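Local coordinates for phospholyase (Arthrobacter aurescens, PDB 5G4I), which is a pyridoxal phosphate-dependent phospholyase of the class III aminotransferase family, acting as a carbon-oxygen lyase that eliminates phosphate, at residues L190-I202 / P230-A244. Sequence-based numbering, arbitrary orientation.
Sequences LLEQSLADVDAAI and PSGYIEGVATRVRAA
Two neighbouring helices, 187-207 and 233-243, pack side by side and nearly parallel in the large pyridoxal phosphate-binding domain: Leu195, Tyr233 and Arg240 interlock as knobs in holes, and one salt bridge joins the solvent side. The axes cross at -23° and approach to 10.3 Å. Leu195 drops between Tyr233, Gly236, Val237 and Arg240, its CD2 lying 4.1 Å from Gly236 C, beside a residue with no side chain to hold it off. Tyr233 reciprocates among Leu191, Ser194, Leu195 and Val198. With CG anti to the backbone N (chi1 178°), its ring is sent toward Ser194 and Val198, and Val198 CG2 comes within 3.7 Å of Tyr233 OH. A water joins Tyr233 OH to Ser194 O, and Val237 CG2 sits over one ring face, toward the rim. Arg240, extended from CG to NE, reaches across to Asp199: NE to OD1 is 2.9 Å, on the syn side, but the bond is bent and NE stands 34° out of the carboxylate plane. A second water bridges Arg240 NH2 and Asp199 OD2, NH1 turns back to Gly236 O at 3.0 Å, and Leu195 CB lies over one guanidinium face, 3.8 Å from NH2. A leucine in place of Arg240 would probably leave the Asp199 carboxylate without its charged mate and free to turn, and uncover Leu195. At the two ends of the contact, Leu191 CD1 meets Pro230 and the backbone N of Tyr233, while Ile202 CG2 meets Ala244 CB at 4.1 Å, its CD1 resting on Arg240 CB. The pair covers the mixed sheet that includes strands 140-143, 171-174 and 214-217, Ile202 and Val241 both touching Leu141 of the first, Tyr233 reaching Leu174 of the second and Val237 meeting Phe215 of the third.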
ATOM      1  N   LEU A 190     -19.571 -35.222   4.956  1.00 18.08           N
ATOM      2  CA  LEU A 190     -18.854 -34.083   4.318  1.00 16.99           C
ATOM      3  C   LEU A 190     -17.942 -33.394   5.286  1.00 15.43           C
ATOM      4  O   LEU A 190     -16.723 -33.124   4.918  1.00 14.87           O
ATOM      5  CB  LEU A 190     -19.857 -33.085   3.705  1.00 16.83           C
ATOM      6  CG  LEU A 190     -19.283 -31.840   3.088  1.00 18.50           C
ATOM      7  CD1 LEU A 190     -18.374 -32.112   1.888  1.00 20.41           C
ATOM      8  CD2 LEU A 190     -20.405 -30.900   2.703  1.00 19.62           C
ATOM      9  N   LEU A 191     -18.386 -33.192   6.529  1.00 14.29           N
ATOM     10  CA  LEU A 191     -17.541 -32.556   7.533  1.00 13.12           C
ATOM     11  C   LEU A 191     -16.343 -33.464   7.866  1.00 14.12           C
ATOM     12  O   LEU A 191     -15.180 -32.994   7.965  1.00 14.19           O
ATOM     13  CB  LEU A 191     -18.311 -32.155   8.800  1.00 15.58           C
ATOM     14  CG  LEU A 191     -17.512 -31.665  10.014  1.00 15.27           C
ATOM     15  CD1 LEU A 191     -16.921 -30.303   9.675  1.00 15.82           C
ATOM     16  CD2 LEU A 191     -18.356 -31.526  11.274  1.00 16.61           C
ATOM     17  N   GLU A 192     -16.606 -34.790   8.075  1.00 14.33           N
ATOM     18  CA  GLU A 192     -15.521 -35.717   8.485  1.00 16.28           C
ATOM     19  C   GLU A 192     -14.477 -35.790   7.377  1.00 15.13           C
ATOM     20  O   GLU A 192     -13.247 -35.690   7.694  1.00 16.88           O
ATOM     21  CB  GLU A 192     -16.129 -37.141   8.805  1.00 19.11           C
ATOM     22  N   GLN A 193     -14.872 -35.880   6.097  1.00 16.19           N
ATOM     23  CA  GLN A 193     -13.950 -36.045   4.969  1.00 17.04           C
ATOM     24  C   GLN A 193     -13.138 -34.724   4.765  1.00 17.29           C
ATOM     25  O   GLN A 193     -11.896 -34.736   4.531  1.00 17.33           O
ATOM     26  CB  GLN A 193     -14.595 -36.404   3.637  1.00 22.73           C
ATOM     27  CG  GLN A 193     -15.251 -37.787   3.658  1.00 31.19           C
ATOM     28  CD  GLN A 193     -16.011 -38.118   2.355  1.00 36.49           C
ATOM     29  OE1 GLN A 193     -16.346 -37.237   1.544  1.00 42.47           O
ATOM     30  NE2 GLN A 193     -16.253 -39.397   2.152  1.00 40.55           N
ATOM     31  N   SER A 194     -13.795 -33.565   4.947  1.00 14.28           N
ATOM     32  CA  SER A 194     -13.090 -32.265   4.787  0.50 14.88           C
ATOM     33  C   SER A 194     -12.043 -32.065   5.884  1.00 13.13           C
ATOM     34  O   SER A 194     -10.938 -31.523   5.611  1.00 13.81           O
ATOM     35  CB  SER A 194     -14.081 -31.082   4.759  0.50 15.82           C
ATOM     36  OG  SER A 194     -14.672 -30.856   6.007  0.50 17.78           O
ATOM     37  N   LEU A 195     -12.309 -32.492   7.140  1.00 12.45           N
ATOM     38  CA  LEU A 195     -11.344 -32.364   8.206  1.00 12.00           C
ATOM     39  C   LEU A 195     -10.174 -33.348   8.026  1.00 12.56           C
ATOM     40  O   LEU A 195      -9.030 -33.044   8.379  1.00 12.28           O
ATOM     41  CB  LEU A 195     -11.982 -32.470   9.595  1.00 14.37           C
ATOM     42  CG  LEU A 195     -12.877 -31.246   9.992  1.00 14.09           C
ATOM     43  CD1 LEU A 195     -13.618 -31.604  11.312  1.00 16.33           C
ATOM     44  CD2 LEU A 195     -12.077 -29.975  10.144  1.00 13.89           C
ATOM     45  N   ALA A 196     -10.489 -34.511   7.422  1.00 13.47           N
ATOM     46  CA  ALA A 196      -9.357 -35.435   7.096  1.00 15.01           C
ATOM     47  C   ALA A 196      -8.442 -34.875   6.046  1.00 12.59           C
ATOM     48  O   ALA A 196      -7.191 -35.086   6.110  1.00 14.71           O
ATOM     49  CB  ALA A 196      -9.928 -36.795   6.623  1.00 15.60           C
ATOM     50  N   ASP A 197      -8.988 -34.134   5.088  1.00 13.90           N
ATOM     51  CA  ASP A 197      -8.155 -33.441   4.118  1.00 14.40           C
ATOM     52  C   ASP A 197      -7.231 -32.373   4.808  1.00 13.25           C
ATOM     53  O   ASP A 197      -6.045 -32.183   4.411  1.00 12.93           O
ATOM     54  CB  ASP A 197      -8.997 -32.689   3.060  1.00 19.58           C
ATOM     55  CG  ASP A 197      -9.726 -33.544   2.059  1.00 26.10           C
ATOM     56  OD1 ASP A 197      -9.580 -34.748   2.061  1.00 23.66           O
ATOM     57  OD2 ASP A 197     -10.505 -32.875   1.252  1.00 30.39           O
ATOM     58  N   VAL A 198      -7.750 -31.682   5.846  1.00 11.49           N
ATOM     59  CA  VAL A 198      -6.952 -30.739   6.601  1.00 10.86           C
ATOM     60  C   VAL A 198      -5.801 -31.503   7.352  1.00 10.83           C
ATOM     61  O   VAL A 198      -4.611 -31.012   7.321  1.00 11.12           O
ATOM     62  CB  VAL A 198      -7.783 -29.910   7.608  1.00 10.97           C
ATOM     63  CG1 VAL A 198      -6.964 -29.041   8.489  1.00 11.11           C
ATOM     64  CG2 VAL A 198      -8.823 -29.087   6.882  1.00 12.27           C
ATOM     65  N   ASP A 199      -6.118 -32.623   8.032  1.00 11.37           N
ATOM     66  CA  ASP A 199      -5.106 -33.456   8.675  1.00 11.75           C
ATOM     67  C   ASP A 199      -3.957 -33.813   7.688  1.00 11.58           C
ATOM     68  O   ASP A 199      -2.754 -33.620   8.020  1.00 11.22           O
ATOM     69  CB  ASP A 199      -5.683 -34.763   9.151  1.00 12.83           C
ATOM     70  CG  ASP A 199      -6.760 -34.633  10.274  1.00 15.50           C
ATOM     71  OD1 ASP A 199      -6.695 -33.641  11.054  1.00 15.09           O
ATOM     72  OD2 ASP A 199      -7.520 -35.669  10.368  1.00 15.95           O
ATOM     73  N   ALA A 200      -4.357 -34.181   6.447  1.00 11.23           N
ATOM     74  CA  ALA A 200      -3.362 -34.580   5.441  1.00 12.03           C
ATOM     75  C   ALA A 200      -2.471 -33.434   5.001  1.00 11.55           C
ATOM     76  O   ALA A 200      -1.252 -33.528   4.758  1.00 12.29           O
ATOM     77  CB  ALA A 200      -4.022 -35.298   4.240  1.00 11.51           C
ATOM     78  N   ALA A 201      -3.107 -32.260   4.764  1.00 10.79           N
ATOM     79  CA  ALA A 201      -2.376 -31.067   4.324  1.00 10.90           C
ATOM     80  C   ALA A 201      -1.333 -30.657   5.378  1.00 10.69           C
ATOM     81  O   ALA A 201      -0.161 -30.297   5.056  1.00 11.46           O
ATOM     82  CB  ALA A 201      -3.368 -29.890   4.132  1.00 12.11           C
ATOM     83  N   ILE A 202      -1.742 -30.644   6.641  1.00 10.46           N
ATOM     84  CA  ILE A 202      -0.849 -30.302   7.752  1.00 10.52           C
ATOM     85  C   ILE A 202       0.365 -31.271   7.851  1.00 10.74           C
ATOM     86  O   ILE A 202       1.517 -30.861   7.983  1.00 10.73           O
ATOM     87  CB  ILE A 202      -1.637 -30.184   9.115  1.00 10.40           C
ATOM     88  CG1 ILE A 202      -2.529 -28.930   9.094  1.00 10.79           C
ATOM     89  CG2 ILE A 202      -0.711 -30.189  10.302  1.00 10.67           C
ATOM     90  CD1 ILE A 202      -3.390 -28.787  10.355  1.00 11.24           C
ATOM     91  N   PRO A 230     -20.560 -26.418   6.623  1.00 16.30           N
ATOM     92  CA  PRO A 230     -21.107 -27.152   7.797  1.00 17.41           C
ATOM     93  C   PRO A 230     -20.608 -26.610   9.103  1.00 18.70           C
ATOM     94  O   PRO A 230     -19.436 -26.157   9.221  1.00 17.22           O
ATOM     95  CB  PRO A 230     -20.591 -28.631   7.564  1.00 17.57           C
ATOM     96  CG  PRO A 230     -19.463 -28.511   6.637  1.00 18.22           C
ATOM     97  CD  PRO A 230     -19.485 -27.162   5.944  1.00 15.08           C
ATOM     98  N   SER A 231     -21.428 -26.637  10.174  1.00 16.79           N
ATOM     99  CA  SER A 231     -21.015 -26.250  11.496  0.50 16.90           C
ATOM    100  C   SER A 231     -19.812 -27.097  11.956  1.00 15.28           C
ATOM    101  O   SER A 231     -19.879 -28.321  11.829  1.00 16.68           O
ATOM    102  CB  SER A 231     -22.150 -26.461  12.532  0.50 20.65           C
ATOM    103  OG  SER A 231     -21.831 -25.793  13.731  0.50 26.10           O
ATOM    104  N   GLY A 232     -18.787 -26.461  12.552  1.00 14.24           N
ATOM    105  CA  GLY A 232     -17.619 -27.159  13.137  1.00 14.36           C
ATOM    106  C   GLY A 232     -16.396 -27.204  12.211  1.00 13.45           C
ATOM    107  O   GLY A 232     -15.347 -27.624  12.654  1.00 14.62           O
ATOM    108  N   TYR A 233     -16.538 -26.850  10.928  1.00 13.38           N
ATOM    109  CA  TYR A 233     -15.405 -26.888  10.024  1.00 12.32           C
ATOM    110  C   TYR A 233     -14.327 -25.853  10.403  1.00 11.88           C
ATOM    111  O   TYR A 233     -13.151 -26.213  10.688  1.00 11.29           O
ATOM    112  CB  TYR A 233     -15.781 -26.748   8.563  1.00 11.65           C
ATOM    113  CG  TYR A 233     -14.549 -26.753   7.602  1.00 12.40           C
ATOM    114  CD1 TYR A 233     -13.912 -27.926   7.280  1.00 12.67           C
ATOM    115  CD2 TYR A 233     -13.995 -25.582   7.125  1.00 12.44           C
ATOM    116  CE1 TYR A 233     -12.798 -28.009   6.457  1.00 12.22           C
ATOM    117  CE2 TYR A 233     -12.910 -25.606   6.263  1.00 11.85           C
ATOM    118  CZ  TYR A 233     -12.289 -26.829   5.944  1.00 11.68           C
ATOM    119  OH  TYR A 233     -11.193 -26.867   5.081  1.00 12.59           O
ATOM    120  N   ILE A 234     -14.724 -24.570  10.454  1.00 10.75           N
ATOM    121  CA  ILE A 234     -13.741 -23.538  10.836  1.00 11.14           C
ATOM    122  C   ILE A 234     -13.099 -23.767  12.196  1.00 11.36           C
ATOM    123  O   ILE A 234     -11.867 -23.629  12.453  1.00 11.54           O
ATOM    124  CB  ILE A 234     -14.319 -22.105  10.694  1.00 10.20           C
ATOM    125  CG1 ILE A 234     -14.699 -21.839   9.233  1.00 11.82           C
ATOM    126  CG2 ILE A 234     -13.412 -21.019  11.237  1.00 11.34           C
ATOM    127  CD1 ILE A 234     -13.508 -21.738   8.221  1.00 12.12           C
ATOM    128  N   GLU A 235     -13.950 -24.140  13.186  1.00 11.63           N
ATOM    129  CA  GLU A 235     -13.470 -24.438  14.517  1.00 12.24           C
ATOM    130  C   GLU A 235     -12.471 -25.631  14.531  1.00 11.51           C
ATOM    131  O   GLU A 235     -11.444 -25.603  15.213  1.00 12.48           O
ATOM    132  CB  GLU A 235     -14.708 -24.778  15.405  1.00 15.19           C
ATOM    133  CG  GLU A 235     -15.810 -23.654  15.453  1.00 19.78           C
ATOM    134  CD  GLU A 235     -16.901 -23.374  14.293  1.00 25.80           C
ATOM    135  OE1 GLU A 235     -17.056 -23.703  13.226  1.00 21.14           O
ATOM    136  OE2 GLU A 235     -17.811 -22.682  14.533  1.00 26.52           O
ATOM    137  N   GLY A 236     -12.790 -26.635  13.741  1.00 11.98           N
ATOM    138  CA  GLY A 236     -11.889 -27.830  13.603  1.00 12.85           C
ATOM    139  C   GLY A 236     -10.535 -27.466  12.959  1.00 12.47           C
ATOM    140  O   GLY A 236      -9.471 -28.012  13.354  1.00 12.25           O
ATOM    141  N   VAL A 237     -10.583 -26.620  11.946  1.00 11.41           N
ATOM    142  CA  VAL A 237      -9.344 -26.126  11.312  1.00 11.29           C
ATOM    143  C   VAL A 237      -8.526 -25.378  12.301  1.00 11.07           C
ATOM    144  O   VAL A 237      -7.298 -25.610  12.444  1.00 11.18           O
ATOM    145  CB  VAL A 237      -9.627 -25.292  10.025  1.00 10.71           C
ATOM    146  CG1 VAL A 237      -8.309 -24.698   9.513  1.00 11.75           C
ATOM    147  CG2 VAL A 237     -10.323 -26.087   8.973  1.00 11.12           C
ATOM    148  N   ALA A 238      -9.101 -24.419  13.070  1.00 10.96           N
ATOM    149  CA  ALA A 238      -8.401 -23.705  14.082  1.00 10.87           C
ATOM    150  C   ALA A 238      -7.713 -24.585  15.173  1.00 11.09           C
ATOM    151  O   ALA A 238      -6.552 -24.344  15.476  1.00 11.65           O
ATOM    152  CB  ALA A 238      -9.361 -22.650  14.748  1.00 12.07           C
ATOM    153  N   THR A 239      -8.468 -25.588  15.643  1.00 12.13           N
ATOM    154  CA  THR A 239      -7.866 -26.478  16.651  1.00 12.98           C
ATOM    155  C   THR A 239      -6.617 -27.198  16.080  1.00 12.49           C
ATOM    156  O   THR A 239      -5.553 -27.215  16.741  1.00 12.91           O
ATOM    157  CB  THR A 239      -8.923 -27.471  17.078  1.00 14.38           C
ATOM    158  OG1 THR A 239     -10.017 -26.739  17.726  1.00 16.10           O
ATOM    159  CG2 THR A 239      -8.313 -28.461  18.052  1.00 15.56           C
ATOM    160  N   ARG A 240      -6.768 -27.675  14.835  1.00 10.91           N
ATOM    161  CA  ARG A 240      -5.630 -28.458  14.194  1.00 11.44           C
ATOM    162  C   ARG A 240      -4.415 -27.544  13.884  1.00 11.45           C
ATOM    163  O   ARG A 240      -3.273 -27.859  14.119  1.00 11.71           O
ATOM    164  CB  ARG A 240      -6.118 -29.143  12.954  1.00 11.32           C
ATOM    165  CG  ARG A 240      -7.087 -30.322  13.265  1.00 10.90           C
ATOM    166  CD  ARG A 240      -7.925 -30.725  12.033  1.00 12.98           C
ATOM    167  NE  ARG A 240      -8.725 -31.933  12.204  1.00 11.89           N
ATOM    168  CZ  ARG A 240      -9.824 -31.976  12.938  1.00 13.90           C
ATOM    169  NH1 ARG A 240     -10.301 -30.899  13.553  1.00 13.73           N
ATOM    170  NH2 ARG A 240     -10.483 -33.157  13.058  1.00 15.85           N
ATOM    171  N   VAL A 241      -4.686 -26.315  13.400  1.00 10.20           N
ATOM    172  CA  VAL A 241      -3.635 -25.390  13.122  1.00 11.13           C
ATOM    173  C   VAL A 241      -2.863 -24.990  14.416  1.00 11.10           C
ATOM    174  O   VAL A 241      -1.643 -24.914  14.390  1.00 11.85           O
ATOM    175  CB  VAL A 241      -4.232 -24.129  12.415  1.00 10.24           C
ATOM    176  CG1 VAL A 241      -3.259 -22.876  12.400  1.00 11.27           C
ATOM    177  CG2 VAL A 241      -4.659 -24.467  11.015  1.00 12.55           C
ATOM    178  N   ARG A 242      -3.608 -24.709  15.501  1.00 11.25           N
ATOM    179  CA  ARG A 242      -2.962 -24.311  16.781  1.00 11.86           C
ATOM    180  C   ARG A 242      -2.157 -25.474  17.347  1.00 12.08           C
ATOM    181  O   ARG A 242      -1.057 -25.226  17.890  1.00 13.74           O
ATOM    182  CB  ARG A 242      -3.985 -23.710  17.717  1.00 13.11           C
ATOM    183  CG  ARG A 242      -4.420 -22.293  17.152  1.00 14.70           C
ATOM    184  CD  ARG A 242      -5.642 -21.823  17.794  1.00 18.33           C
ATOM    185  NE  ARG A 242      -5.971 -20.466  17.216  1.00 14.71           N
ATOM    186  CZ  ARG A 242      -7.179 -19.928  17.314  1.00 15.50           C
ATOM    187  NH1 ARG A 242      -8.218 -20.596  17.828  1.00 16.01           N
ATOM    188  NH2 ARG A 242      -7.380 -18.699  16.803  1.00 13.15           N
ATOM    189  N   ALA A 243      -2.647 -26.690  17.136  1.00 12.25           N
ATOM    190  CA  ALA A 243      -1.861 -27.866  17.701  1.00 13.20           C
ATOM    191  C   ALA A 243      -0.548 -27.983  16.879  1.00 13.82           C
ATOM    192  O   ALA A 243       0.439 -28.604  17.362  1.00 15.25           O
ATOM    193  CB  ALA A 243      -2.677 -29.099  17.612  1.00 13.74           C
ATOM    194  N   ALA A 244      -0.520 -27.521  15.626  1.00 12.08           N
ATOM    195  CA  ALA A 244       0.660 -27.496  14.759  1.00 12.69           C
ATOM    196  C   ALA A 244       1.536 -26.251  14.981  1.00 12.15           C
ATOM    197  O   ALA A 244       2.503 -26.080  14.247  1.00 14.37           O
ATOM    198  CB  ALA A 244       0.296 -27.616  13.302  1.00 12.19           C
TER
HETATM  199  O   HOH W   1     -10.900 -29.191   3.774  1.00 16.25           O
HETATM  200  O   HOH W   2      -9.877 -35.542  11.645  1.00 16.99           O